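PDB 1U02: trehalose-6-phosphate phosphatase-related protein from Thermoplasma acidophilum, which removes the phosphate from trehalose 6-phosphate to give free trehalose, with magnesium as cofactor, and less efficiently hydrolyses para-nitrophenyl phosphate. Local coordinates for residues 90-95 with 115-120; 194-199 with 213-218; 144-149 with 180-185; 6-11 with 50-55. One frame throughout, in Å; residues are numbered along the deposited sequence.

Contact 1: 90-95 with 115-120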
loop_
_atom_site.group_PDB
_atom_site.type_symbol
_atom_site.label_atom_id
_atom_site.label_comp_id
_atom_site.label_asym_id
_atom_site.label_seq_id
_atom_site.Cartn_x
_atom_site.Cartn_y
_atom_site.Cartn_z
ATOM N N ASP A 90 -8.583 -16.676 5.676
ATOM C CA ASP A 90 -7.879 -17.891 6.086
ATOM C C ASP A 90 -8.359 -19.021 5.175
ATOM O O ASP A 90 -7.559 -19.808 4.666
ATOM C CB ASP A 90 -8.188 -18.263 7.541
ATOM C CG ASP A 90 -7.483 -17.363 8.540
ATOM O OD1 ASP A 90 -6.348 -16.921 8.250
ATOM O OD2 ASP A 90 -8.058 -17.112 9.624
ATOM N N ARG A 91 -9.673 -19.088 4.969
ATOM C CA ARG A 91 -10.270 -20.117 4.125
ATOM C C ARG A 91 -9.866 -19.945 2.661
ATOM O O ARG A 91 -9.624 -20.928 1.957
ATOM C CB ARG A 91 -11.800 -20.094 4.244
ATOM C CG ARG A 91 -12.319 -20.405 5.649
ATOM C CD ARG A 91 -13.765 -20.928 5.635
ATOM N NE ARG A 91 -14.759 -19.912 5.288
ATOM C CZ ARG A 91 -15.113 -18.896 6.076
ATOM N NH1 ARG A 91 -14.556 -18.747 7.273
ATOM N NH2 ARG A 91 -16.033 -18.030 5.668
ATOM N N ILE A 92 -9.798 -18.698 2.204
ATOM C CA ILE A 92 -9.416 -18.433 0.820
ATOM C C ILE A 92 -8.015 -18.966 0.549
ATOM O O ILE A 92 -7.773 -19.604 -0.476
ATOM C CB ILE A 92 -9.474 -16.919 0.507
ATOM C CG1 ILE A 92 -10.939 -16.464 0.480
ATOM C CG2 ILE A 92 -8.793 -16.626 -0.833
ATOM C CD1 ILE A 92 -11.123 -14.965 0.345
ATOM N N TYR A 93 -7.094 -18.715 1.471
ATOM C CA TYR A 93 -5.727 -19.184 1.306
ATOM C C TYR A 93 -5.684 -20.709 1.325
ATOM O O TYR A 93 -5.020 -21.336 0.501
ATOM C CB TYR A 93 -4.826 -18.646 2.419
ATOM C CG TYR A 93 -3.407 -19.121 2.263
ATOM C CD1 TYR A 93 -2.601 -18.628 1.242
ATOM C CD2 TYR A 93 -2.892 -20.124 3.084
ATOM C CE1 TYR A 93 -1.316 -19.127 1.030
ATOM C CE2 TYR A 93 -1.607 -20.631 2.881
ATOM C CZ TYR A 93 -0.831 -20.128 1.850
ATOM O OH TYR A 93 0.420 -20.647 1.614
ATOM N N GLU A 94 -6.388 -21.304 2.276
ATOM C CA GLU A 94 -6.404 -22.756 2.385
ATOM C C GLU A 94 -6.943 -23.418 1.124
ATOM O O GLU A 94 -6.403 -24.428 0.664
ATOM C CB GLU A 94 -7.240 -23.187 3.594
ATOM C CG GLU A 94 -7.386 -24.695 3.743
ATOM C CD GLU A 94 -6.060 -25.434 3.619
ATOM O OE1 GLU A 94 -5.092 -25.061 4.320
ATOM O OE2 GLU A 94 -5.987 -26.392 2.819
ATOM N N ASP A 95 -7.993 -22.842 0.549
ATOM C CA ASP A 95 -8.592 -23.422 -0.640
ATOM C C ASP A 95 -7.862 -23.101 -1.939
ATOM O O ASP A 95 -8.086 -23.762 -2.948
ATOM C CB ASP A 95 -10.064 -22.997 -0.756
ATOM C CG ASP A 95 -10.912 -23.459 0.435
ATOM O OD1 ASP A 95 -10.532 -24.442 1.106
ATOM O OD2 ASP A 95 -11.972 -22.846 0.690
ATOM N N VAL A 115 -5.292 -11.768 0.066
ATOM C CA VAL A 115 -4.477 -12.818 -0.526
ATOM C C VAL A 115 -4.106 -12.253 -1.881
ATOM O O VAL A 115 -4.971 -11.963 -2.711
ATOM C CB VAL A 115 -5.237 -14.146 -0.709
ATOM C CG1 VAL A 115 -4.313 -15.172 -1.362
ATOM C CG2 VAL A 115 -5.713 -14.660 0.646
ATOM N N LEU A 116 -2.810 -12.078 -2.090
ATOM C CA LEU A 116 -2.305 -11.509 -3.324
ATOM C C LEU A 116 -1.709 -12.588 -4.223
ATOM O O LEU A 116 -0.850 -13.362 -3.796
ATOM C CB LEU A 116 -1.263 -10.435 -2.979
ATOM C CG LEU A 116 -0.621 -9.581 -4.076
ATOM C CD1 LEU A 116 -0.086 -8.287 -3.466
ATOM C CD2 LEU A 116 0.494 -10.361 -4.740
ATOM N N TYR A 117 -2.191 -12.648 -5.460
ATOM C CA TYR A 117 -1.698 -13.617 -6.426
ATOM C C TYR A 117 -0.779 -12.860 -7.381
ATOM O O TYR A 117 -1.213 -11.920 -8.054
ATOM C CB TYR A 117 -2.876 -14.244 -7.187
ATOM C CG TYR A 117 -3.864 -14.948 -6.279
ATOM C CD1 TYR A 117 -3.736 -16.307 -5.988
ATOM C CD2 TYR A 117 -4.890 -14.239 -5.663
ATOM C CE1 TYR A 117 -4.609 -16.944 -5.100
ATOM C CE2 TYR A 117 -5.768 -14.858 -4.776
ATOM C CZ TYR A 117 -5.624 -16.206 -4.496
ATOM O OH TYR A 117 -6.494 -16.805 -3.615
ATOM N N HIS A 118 0.494 -13.250 -7.416
ATOM C CA HIS A 118 1.463 -12.592 -8.287
ATOM C C HIS A 118 1.691 -13.472 -9.508
ATOM O O HIS A 118 2.144 -14.614 -9.392
ATOM C CB HIS A 118 2.790 -12.368 -7.552
ATOM C CG HIS A 118 3.643 -11.290 -8.153
ATOM N ND1 HIS A 118 3.983 -11.262 -9.490
ATOM C CD2 HIS A 118 4.210 -10.191 -7.599
ATOM C CE1 HIS A 118 4.719 -10.191 -9.734
ATOM N NE2 HIS A 118 4.869 -9.523 -8.603
ATOM N N LEU A 119 1.373 -12.939 -10.680
ATOM C CA LEU A 119 1.527 -13.695 -11.918
ATOM C C LEU A 119 2.825 -13.398 -12.656
ATOM O O LEU A 119 3.020 -13.861 -13.771
ATOM C CB LEU A 119 0.337 -13.421 -12.853
ATOM C CG LEU A 119 -1.017 -14.039 -12.466
ATOM C CD1 LEU A 119 -1.490 -13.473 -11.138
ATOM C CD2 LEU A 119 -2.045 -13.758 -13.563
ATOM N N GLY A 120 3.712 -12.639 -12.026
ATOM C CA GLY A 120 4.966 -12.275 -12.660
ATOM C C GLY A 120 5.828 -13.382 -13.248
ATOM O O GLY A 120 6.349 -13.240 -14.354
#
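The branch methyl of I92 meets two residues of strand 114-118 at once. I92 CG2 lies 3.9 Å from V115 CG2 and 3.6 Å from Y117 OH, touching both a methyl and a phenol oxygen. V115 faces the helix directly, whereas the Y117 side chain meets I92 at about a right angle, touching with the hydroxyl alone. Less closely, Y93 CB stands 4.5 Å from V115 CG2, with the Y93 ring directed elsewhere. The torsions set up the main pair: with chi1 at -70° I92 CG1 lies beside the backbone N, which leaves CG2 anti to that N and facing the strand, while V115 presents CG2, the methyl beside its backbone N. The Y117 hydroxyl is hydrogen-bonded to T96 OG1, one turn on from I92, and T96 OG1 is in turn hydrogen-bonded to I92 O, so the polar end of the tyrosine is satisfied within an otherwise apolar interface. The axes of 90-95 and 115-118 come within 9.8 Å, their directions 33° apart, ordinary helix-on-sheet packing far from the metal site. Helix 86-96 thereby covers one face of the four-stranded antiparallel sheet, where I92 also touches L154 of strand 151-155 and F141 of helix 127-141.

Contact 2: 194-199 with 213-218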
loop_
_atom_site.group_PDB
_atom_site.type_symbol
_atom_site.label_atom_id
_atom_site.label_comp_id
_atom_site.label_asym_id
_atom_site.label_seq_id
_atom_site.Cartn_x
_atom_site.Cartn_y
_atom_site.Cartn_z
ATOM N N LEU A 194 -1.223 18.832 -0.612
ATOM C CA LEU A 194 -0.033 18.902 -1.451
ATOM C C LEU A 194 0.196 17.488 -1.976
ATOM O O LEU A 194 0.866 16.670 -1.339
ATOM C CB LEU A 194 1.175 19.373 -0.636
ATOM C CG LEU A 194 2.379 19.919 -1.416
ATOM C CD1 LEU A 194 3.403 20.488 -0.443
ATOM C CD2 LEU A 194 3.002 18.826 -2.267
ATOM N N THR A 195 -0.383 17.210 -3.138
ATOM C CA THR A 195 -0.287 15.901 -3.768
ATOM C C THR A 195 0.991 15.735 -4.585
ATOM O O THR A 195 1.353 16.604 -5.379
ATOM C CB THR A 195 -1.515 15.665 -4.665
ATOM O OG1 THR A 195 -1.714 16.810 -5.508
ATOM C CG2 THR A 195 -2.762 15.458 -3.807
ATOM N N ILE A 196 1.668 14.606 -4.390
ATOM C CA ILE A 196 2.919 14.328 -5.087
ATOM C C ILE A 196 2.862 12.993 -5.828
ATOM O O ILE A 196 2.690 11.937 -5.214
ATOM C CB ILE A 196 4.103 14.278 -4.092
ATOM C CG1 ILE A 196 4.194 15.590 -3.309
ATOM C CG2 ILE A 196 5.394 13.998 -4.836
ATOM C CD1 ILE A 196 5.240 15.563 -2.211
ATOM N N LYS A 197 3.019 13.038 -7.145
ATOM C CA LYS A 197 2.990 11.822 -7.949
ATOM C C LYS A 197 4.411 11.329 -8.188
ATOM O O LYS A 197 5.304 12.117 -8.497
ATOM C CB LYS A 197 2.312 12.094 -9.295
ATOM C CG LYS A 197 2.353 10.939 -10.298
ATOM C CD LYS A 197 1.427 9.795 -9.899
ATOM C CE LYS A 197 1.253 8.793 -11.038
ATOM N NZ LYS A 197 2.550 8.253 -11.511
ATOM N N VAL A 198 4.620 10.026 -8.034
ATOM C CA VAL A 198 5.933 9.442 -8.264
ATOM C C VAL A 198 5.835 8.566 -9.505
ATOM O O VAL A 198 4.937 7.732 -9.603
ATOM C CB VAL A 198 6.385 8.547 -7.088
ATOM C CG1 VAL A 198 7.766 7.968 -7.381
ATOM C CG2 VAL A 198 6.400 9.348 -5.790
ATOM N N GLY A 199 6.744 8.768 -10.453
ATOM C CA GLY A 199 6.742 7.953 -11.652
ATOM C C GLY A 199 6.065 8.544 -12.871
ATOM O O GLY A 199 5.398 9.575 -12.802
ATOM N N ILE A 213 13.766 7.453 -5.668
ATOM C CA ILE A 213 15.010 8.132 -5.327
ATOM C C ILE A 213 14.765 9.639 -5.211
ATOM O O ILE A 213 15.186 10.273 -4.238
ATOM C CB ILE A 213 16.083 7.861 -6.393
ATOM C CG1 ILE A 213 16.401 6.367 -6.419
ATOM C CG2 ILE A 213 17.337 8.684 -6.102
ATOM C CD1 ILE A 213 17.257 5.932 -7.587
ATOM N N GLU A 214 14.067 10.213 -6.188
ATOM C CA GLU A 214 13.774 11.647 -6.151
ATOM C C GLU A 214 12.801 11.922 -5.001
ATOM O O GLU A 214 12.903 12.941 -4.312
ATOM C CB GLU A 214 13.159 12.106 -7.476
ATOM C CG GLU A 214 13.283 13.607 -7.720
ATOM C CD GLU A 214 12.563 14.073 -8.983
ATOM O OE1 GLU A 214 12.550 13.320 -9.981
ATOM O OE2 GLU A 214 12.023 15.201 -8.980
HETATM N N MSE A 215 11.855 11.010 -4.798
HETATM C CA MSE A 215 10.887 11.161 -3.722
HETATM C C MSE A 215 11.622 11.255 -2.383
HETATM O O MSE A 215 11.298 12.094 -1.543
HETATM C CB MSE A 215 9.928 9.971 -3.698
HETATM C CG MSE A 215 8.839 10.058 -2.643
HETATM SE SE MSE A 215 7.565 11.504 -2.966
HETATM C CE MSE A 215 7.940 12.556 -1.411
ATOM N N ARG A 216 12.609 10.389 -2.187
ATOM C CA ARG A 216 13.377 10.397 -0.948
ATOM C C ARG A 216 14.120 11.721 -0.789
ATOM O O ARG A 216 14.261 12.242 0.318
ATOM C CB ARG A 216 14.388 9.256 -0.936
ATOM C CG ARG A 216 13.770 7.879 -0.798
ATOM C CD ARG A 216 14.838 6.831 -0.560
ATOM N NE ARG A 216 14.279 5.489 -0.453
ATOM C CZ ARG A 216 15.002 4.404 -0.197
ATOM N NH1 ARG A 216 16.310 4.514 -0.022
ATOM N NH2 ARG A 216 14.422 3.212 -0.113
ATOM N N LYS A 217 14.590 12.258 -1.911
ATOM C CA LYS A 217 15.334 13.509 -1.911
ATOM C C LYS A 217 14.448 14.661 -1.456
ATOM O O LYS A 217 14.898 15.551 -0.740
ATOM C CB LYS A 217 15.882 13.787 -3.311
ATOM C CG LYS A 217 16.966 14.842 -3.350
ATOM C CD LYS A 217 17.557 14.973 -4.747
ATOM C CE LYS A 217 18.751 15.912 -4.747
ATOM N NZ LYS A 217 19.376 16.017 -6.092
ATOM N N ILE A 218 13.188 14.641 -1.876
ATOM C CA ILE A 218 12.246 15.683 -1.488
ATOM C C ILE A 218 11.993 15.607 0.020
ATOM O O ILE A 218 11.951 16.635 0.706
ATOM C CB ILE A 218 10.909 15.538 -2.250
ATOM C CG1 ILE A 218 11.083 16.025 -3.691
ATOM C CG2 ILE A 218 9.808 16.323 -1.551
ATOM C CD1 ILE A 218 11.436 17.499 -3.803
#
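Apolar packing carries this contact, and on the helix side nearly all falls to M215, a selenomethionine in the crystal. Its selenium rests against two strand residues, with M215 SE 3.8 Å from I196 CG2 and 3.7 Å from V198 CG2. Elsewhere along the side chain, M215 CG approaches V198 CG2 at 4.0 Å and M215 CE approaches I196 CD1 at 4.1 Å. V198 is crossed at about a right angle, I196 more obliquely. The first torsion of M215 places CG anti to the backbone N (chi1 -178°), and a bend at chi2 (66°) turns the selenium against the two methyls.

Polar bonds stay within the strand segment. On the strand side turned away from the helix, K197 NZ donates to V198 O at 3.1 Å, from above the carbonyl plane, and more weakly to G199 O.

Strand 194-198 belongs to the parallel part of the main HAD-type sheet, and helix 212-229 covers it; A177 of the adjacent strand also touches I196 and M215. With a flexible, unbranched methionine chain (selenium replacing sulfur) against branched aliphatics, the fit probably relies on shape and dispersion, while K197 NZ and its carbonyl acceptors stay apart from the seam.

Contact 3: 144-149 with 180-185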
loop_
_atom_site.group_PDB
_atom_site.type_symbol
_atom_site.label_atom_id
_atom_site.label_comp_id
_atom_site.label_asym_id
_atom_site.label_seq_id
_atom_site.Cartn_x
_atom_site.Cartn_y
_atom_site.Cartn_z
ATOM N N GLU A 144 -13.698 -8.710 -2.610
ATOM C CA GLU A 144 -13.448 -7.858 -3.761
ATOM C C GLU A 144 -12.147 -8.196 -4.480
ATOM O O GLU A 144 -11.162 -8.597 -3.851
ATOM C CB GLU A 144 -13.447 -6.411 -3.262
ATOM C CG GLU A 144 -13.022 -5.342 -4.243
ATOM C CD GLU A 144 -13.096 -3.964 -3.604
ATOM O OE1 GLU A 144 -14.215 -3.562 -3.209
ATOM O OE2 GLU A 144 -12.042 -3.297 -3.484
ATOM N N THR A 145 -12.146 -8.034 -5.801
ATOM C CA THR A 145 -10.966 -8.331 -6.603
ATOM C C THR A 145 -10.309 -7.061 -7.154
ATOM O O THR A 145 -10.979 -6.198 -7.710
ATOM C CB THR A 145 -11.323 -9.257 -7.798
ATOM O OG1 THR A 145 -11.998 -10.429 -7.319
ATOM C CG2 THR A 145 -10.070 -9.690 -8.531
ATOM N N TYR A 146 -8.994 -6.959 -6.991
ATOM C CA TYR A 146 -8.225 -5.819 -7.487
ATOM C C TYR A 146 -7.242 -6.329 -8.538
ATOM O O TYR A 146 -6.580 -7.347 -8.330
ATOM C CB TYR A 146 -7.439 -5.157 -6.349
ATOM C CG TYR A 146 -6.470 -4.102 -6.838
ATOM C CD1 TYR A 146 -6.920 -2.841 -7.230
ATOM C CD2 TYR A 146 -5.110 -4.379 -6.950
ATOM C CE1 TYR A 146 -6.037 -1.880 -7.721
ATOM C CE2 TYR A 146 -4.220 -3.429 -7.442
ATOM C CZ TYR A 146 -4.690 -2.181 -7.825
ATOM O OH TYR A 146 -3.819 -1.236 -8.314
ATOM N N TYR A 147 -7.143 -5.619 -9.658
ATOM C CA TYR A 147 -6.235 -6.010 -10.733
ATOM C C TYR A 147 -5.120 -4.974 -10.872
ATOM O O TYR A 147 -5.385 -3.810 -11.173
ATOM C CB TYR A 147 -7.004 -6.115 -12.054
ATOM C CG TYR A 147 -8.237 -6.992 -11.987
ATOM C CD1 TYR A 147 -8.153 -8.371 -12.172
ATOM C CD2 TYR A 147 -9.490 -6.441 -11.724
ATOM C CE1 TYR A 147 -9.291 -9.183 -12.096
ATOM C CE2 TYR A 147 -10.632 -7.240 -11.646
ATOM C CZ TYR A 147 -10.525 -8.610 -11.832
ATOM O OH TYR A 147 -11.653 -9.405 -11.735
ATOM N N GLY A 148 -3.880 -5.397 -10.647
ATOM C CA GLY A 148 -2.756 -4.485 -10.763
ATOM C C GLY A 148 -1.775 -4.982 -11.809
ATOM O O GLY A 148 -2.133 -5.791 -12.664
ATOM N N LYS A 149 -0.539 -4.499 -11.754
ATOM C CA LYS A 149 0.471 -4.932 -12.710
ATOM C C LYS A 149 1.054 -6.283 -12.290
ATOM O O LYS A 149 1.794 -6.371 -11.314
ATOM C CB LYS A 149 1.578 -3.880 -12.821
ATOM C CG LYS A 149 1.075 -2.551 -13.376
ATOM C CD LYS A 149 2.207 -1.686 -13.914
ATOM C CE LYS A 149 1.673 -0.360 -14.450
ATOM N NZ LYS A 149 0.554 -0.547 -15.425
ATOM N N ASP A 180 0.643 5.060 -8.118
ATOM C CA ASP A 180 -0.291 4.456 -9.069
ATOM C C ASP A 180 -1.721 4.969 -8.964
ATOM O O ASP A 180 -2.000 5.921 -8.241
ATOM C CB ASP A 180 -0.283 2.925 -8.952
ATOM C CG ASP A 180 -0.800 2.435 -7.618
ATOM O OD1 ASP A 180 -1.564 3.175 -6.960
ATOM O OD2 ASP A 180 -0.458 1.299 -7.236
ATOM N N ALA A 181 -2.625 4.320 -9.691
ATOM C CA ALA A 181 -4.031 4.715 -9.721
ATOM C C ALA A 181 -4.700 4.871 -8.359
ATOM O O ALA A 181 -5.485 5.802 -8.156
ATOM C CB ALA A 181 -4.820 3.734 -10.576
ATOM N N THR A 182 -4.402 3.971 -7.425
ATOM C CA THR A 182 -5.012 4.049 -6.102
ATOM C C THR A 182 -4.586 5.328 -5.394
ATOM O O THR A 182 -5.309 5.856 -4.549
ATOM C CB THR A 182 -4.624 2.835 -5.226
ATOM O OG1 THR A 182 -3.219 2.880 -4.929
ATOM C CG2 THR A 182 -4.942 1.538 -5.963
ATOM N N ASP A 183 -3.410 5.830 -5.745
ATOM C CA ASP A 183 -2.914 7.056 -5.136
ATOM C C ASP A 183 -3.500 8.234 -5.899
ATOM O O ASP A 183 -3.815 9.270 -5.319
ATOM C CB ASP A 183 -1.390 7.076 -5.189
ATOM C CG ASP A 183 -0.781 5.866 -4.513
ATOM O OD1 ASP A 183 -0.940 5.737 -3.280
ATOM O OD2 ASP A 183 -0.159 5.039 -5.217
ATOM N N GLU A 184 -3.645 8.056 -7.207
ATOM C CA GLU A 184 -4.207 9.091 -8.060
ATOM C C GLU A 184 -5.615 9.364 -7.542
ATOM O O GLU A 184 -6.057 10.510 -7.477
ATOM C CB GLU A 184 -4.258 8.599 -9.506
ATOM C CG GLU A 184 -4.482 9.698 -10.526
ATOM C CD GLU A 184 -3.405 10.758 -10.477
ATOM O OE1 GLU A 184 -2.216 10.408 -10.634
ATOM O OE2 GLU A 184 -3.747 11.944 -10.285
ATOM N N ALA A 185 -6.309 8.298 -7.155
ATOM C CA ALA A 185 -7.658 8.426 -6.631
ATOM C C ALA A 185 -7.602 9.142 -5.285
ATOM O O ALA A 185 -8.460 9.969 -4.969
ATOM C CB ALA A 185 -8.290 7.049 -6.473
#
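An N-terminal capping box opens helix 181-188 beside the magnesium site, and T182, in the first turn, meets a tyrosine from the edge of the antiparallel sheet. Y146, on strand 144-147, extends its ring toward the helix start at about a right angle to T182. The methyl T182 CG2 lies 3.8 Å from Y146 OH and 4.0 Å from Y146 CE1, an oblique approach to the hydroxyl end of the ring. D180 adds a looser neighbour, its OD2 4.3 Å from Y146 OH. Behind these, D180 N donates almost straight (174°) to the anti lone pair of D183 OD2, and D180 OD1 returns weak bonds to the amides of T182 and D183. T182 OG1 donates to the syn lone pair of D180 OD1 at 2.6 Å, allowed by a chi1 of 67° that puts OG1 between the backbone N and carbonyl carbon and leaves CG2 toward the tyrosine. An alanine in place of T182 lacks both branches, and would probably leave D180 OD1 without its hydroxyl donor and open a gap beside the Y146 hydroxyl. D183 OD1 forms a salt bridge with K161, and D179, just ahead of the cap, is a magnesium ligand. The chemistry is divided: a light methyl-to-phenol touch joins the sheet's edge strand to helix 181-188, whereas the polar bonds probably hold the helix start in place near the metal.

Contact 4: 6-11 with 50-55. With MG (magnesium ion), chain B; NA (sodium ion), chain C.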
loop_
_atom_site.group_PDB
_atom_site.type_symbol
_atom_site.label_atom_id
_atom_site.label_comp_id
_atom_site.label_asym_id
_atom_site.label_seq_id
_atom_site.Cartn_x
_atom_site.Cartn_y
_atom_site.Cartn_z
ATOM N N LEU A 6 2.445 8.826 3.124
ATOM C CA LEU A 6 3.325 8.285 2.096
ATOM C C LEU A 6 3.020 6.845 1.719
ATOM O O LEU A 6 2.945 5.977 2.586
ATOM C CB LEU A 6 4.779 8.349 2.575
ATOM C CG LEU A 6 5.308 9.694 3.074
ATOM C CD1 LEU A 6 6.624 9.498 3.828
ATOM C CD2 LEU A 6 5.482 10.628 1.889
ATOM N N ASP A 7 2.849 6.598 0.424
ATOM C CA ASP A 7 2.631 5.245 -0.071
ATOM C C ASP A 7 4.002 4.588 0.095
ATOM O O ASP A 7 5.014 5.285 0.188
ATOM C CB ASP A 7 2.242 5.286 -1.556
ATOM C CG ASP A 7 2.259 3.912 -2.207
ATOM O OD1 ASP A 7 1.580 2.995 -1.708
ATOM O OD2 ASP A 7 2.951 3.752 -3.232
ATOM N N TYR A 8 4.048 3.261 0.128
ATOM C CA TYR A 8 5.319 2.563 0.302
ATOM C C TYR A 8 5.909 2.044 -1.016
ATOM O O TYR A 8 6.891 2.595 -1.528
ATOM C CB TYR A 8 5.144 1.392 1.285
ATOM C CG TYR A 8 6.440 0.773 1.749
ATOM C CD1 TYR A 8 7.314 1.478 2.581
ATOM C CD2 TYR A 8 6.811 -0.507 1.341
ATOM C CE1 TYR A 8 8.527 0.926 2.994
ATOM C CE2 TYR A 8 8.031 -1.074 1.749
ATOM C CZ TYR A 8 8.880 -0.348 2.575
ATOM O OH TYR A 8 10.084 -0.887 2.976
ATOM N N ASP A 9 5.314 0.987 -1.564
ATOM C CA ASP A 9 5.815 0.409 -2.808
ATOM C C ASP A 9 5.733 1.350 -4.000
ATOM O O ASP A 9 4.674 1.898 -4.309
ATOM C CB ASP A 9 5.075 -0.886 -3.117
ATOM C CG ASP A 9 5.265 -1.917 -2.031
ATOM O OD1 ASP A 9 6.419 -2.357 -1.828
ATOM O OD2 ASP A 9 4.269 -2.269 -1.374
ATOM N N GLY A 10 6.871 1.526 -4.662
ATOM C CA GLY A 10 6.939 2.398 -5.819
ATOM C C GLY A 10 7.025 3.866 -5.452
ATOM O O GLY A 10 7.155 4.720 -6.331
ATOM N N THR A 11 6.951 4.164 -4.157
ATOM C CA THR A 11 7.016 5.541 -3.684
ATOM C C THR A 11 8.256 5.776 -2.818
ATOM O O THR A 11 9.038 6.693 -3.079
ATOM C CB THR A 11 5.732 5.902 -2.908
ATOM O OG1 THR A 11 4.608 5.797 -3.795
ATOM C CG2 THR A 11 5.809 7.327 -2.363
ATOM N N GLU A 50 1.689 -6.174 9.524
ATOM C CA GLU A 50 2.793 -7.077 9.826
ATOM C C GLU A 50 3.929 -6.845 8.828
ATOM O O GLU A 50 5.101 -6.901 9.197
ATOM C CB GLU A 50 2.343 -8.546 9.770
ATOM C CG GLU A 50 1.351 -8.965 10.848
ATOM C CD GLU A 50 0.002 -8.283 10.705
ATOM O OE1 GLU A 50 -0.555 -8.299 9.589
ATOM O OE2 GLU A 50 -0.506 -7.737 11.710
ATOM N N GLU A 51 3.585 -6.588 7.567
ATOM C CA GLU A 51 4.597 -6.343 6.542
ATOM C C GLU A 51 5.331 -5.021 6.752
ATOM O O GLU A 51 6.558 -4.986 6.808
ATOM C CB GLU A 51 3.971 -6.349 5.143
ATOM C CG GLU A 51 3.676 -7.735 4.604
ATOM C CD GLU A 51 2.923 -7.698 3.286
ATOM O OE1 GLU A 51 1.768 -7.226 3.283
ATOM O OE2 GLU A 51 3.485 -8.138 2.254
ATOM N N ILE A 52 4.586 -3.929 6.869
ATOM C CA ILE A 52 5.227 -2.635 7.049
ATOM C C ILE A 52 6.029 -2.596 8.344
ATOM O O ILE A 52 7.109 -2.006 8.385
ATOM C CB ILE A 52 4.197 -1.491 7.052
ATOM C CG1 ILE A 52 3.420 -1.500 5.736
ATOM C CG2 ILE A 52 4.912 -0.142 7.197
ATOM C CD1 ILE A 52 4.297 -1.252 4.508
ATOM N N SER A 53 5.503 -3.235 9.390
ATOM C CA SER A 53 6.172 -3.270 10.687
ATOM C C SER A 53 7.555 -3.910 10.606
ATOM O O SER A 53 8.479 -3.473 11.290
ATOM C CB SER A 53 5.308 -4.001 11.721
ATOM O OG SER A 53 4.160 -3.226 12.042
ATOM N N ARG A 54 7.712 -4.943 9.783
ATOM C CA ARG A 54 9.033 -5.541 9.662
ATOM C C ARG A 54 9.857 -4.839 8.578
ATOM O O ARG A 54 11.077 -4.732 8.706
ATOM C CB ARG A 54 8.954 -7.052 9.400
ATOM C CG ARG A 54 8.258 -7.504 8.136
ATOM C CD ARG A 54 8.306 -9.038 8.065
ATOM N NE ARG A 54 7.728 -9.572 6.834
ATOM C CZ ARG A 54 6.476 -10.005 6.716
ATOM N NH1 ARG A 54 5.655 -9.973 7.757
ATOM N NH2 ARG A 54 6.046 -10.475 5.553
ATOM N N PHE A 55 9.200 -4.350 7.526
ATOM C CA PHE A 55 9.916 -3.640 6.459
ATOM C C PHE A 55 10.504 -2.331 6.970
ATOM O O PHE A 55 11.637 -1.980 6.650
ATOM C CB PHE A 55 8.989 -3.261 5.296
ATOM C CG PHE A 55 8.607 -4.405 4.394
ATOM C CD1 PHE A 55 9.399 -5.550 4.289
ATOM C CD2 PHE A 55 7.471 -4.300 3.592
ATOM C CE1 PHE A 55 9.060 -6.575 3.391
ATOM C CE2 PHE A 55 7.124 -5.311 2.694
ATOM C CZ PHE A 55 7.918 -6.450 2.592
HETATM MG MG MG B . 2.688 2.270 -4.675
HETATM NA NA NA C . 8.280 -3.066 -3.590
HETATM O O HOH W 1 2.180 0.733 -3.355
HETATM O O HOH W 2 2.716 0.971 -6.247
HETATM O O HOH W 3 0.603 2.626 -4.725
HETATM O O HOH W 4 7.496 -4.533 -5.499
#
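The Y8 ring packs on helix 49-55 from within the HAD signature DxDx(T/V) motif, at the C-terminal end of strand 3-7 of the Rossmann-like core. One face of the Y8 ring is covered by I52 CD1, which lies 4.0 Å from Y8 CG, offset toward the rim. F55 is placed differently: its ring plane is only 8° from that of Y8, but the two are slid apart, with centroids 5.8 Å from each other, so they barely overlap. Their touching atoms are Y8 CE2 and F55 CD2, at 3.8 Å, and the phenol end reaches the helix itself, with Y8 OH 3.5 Å from F55 CB. Y8 CG extends opposite its backbone N (chi1 -168°), which carries the ring from the loop to the helix, and S22 O receives the hydroxyl in a hydrogen bond. A serine in place of Y8 would probably leave I52 CD1 and F55 CB without the surface they pack against and S22 O without this donor. Y8 probably contributes to substrate binding, as in relatives.

The flanking aspartates turn to the metals. D7, the nucleophile by similarity, and D9 through its carbonyl bind magnesium with D179 and three waters, while D9 OD1 binds sodium. Behind D7, T11 OG1 donates to the anti lone pair of D7 OD2 at 2.7 Å, the same oxygen that holds magnesium at 2.1 Å.

How the contacts relate
Contacts 1, 2 and 4 are buried, while contact 3 lies at the surface. Contacts 2 and 4 share the main sheet and touch each other, M215 and V198 packing against G10 and T11 behind the metal-binding loop. Contacts 1 and 3 both reach the smaller antiparallel sheet, through different strands and without touching. Contact 3 links that sheet to the main-sheet side of the molecule, its D183 packing on D7 of contact 4 and its E184 on K197 of contact 2. Chemistry follows place: contacts 1 and 2 are mainly apolar, contact 4 sets aromatic packing beside metal ligands, and contact 3 pairs a slight apolar touch with a polar helix cap. Contacts 1 and 2 lie farthest apart (centres 32 Å).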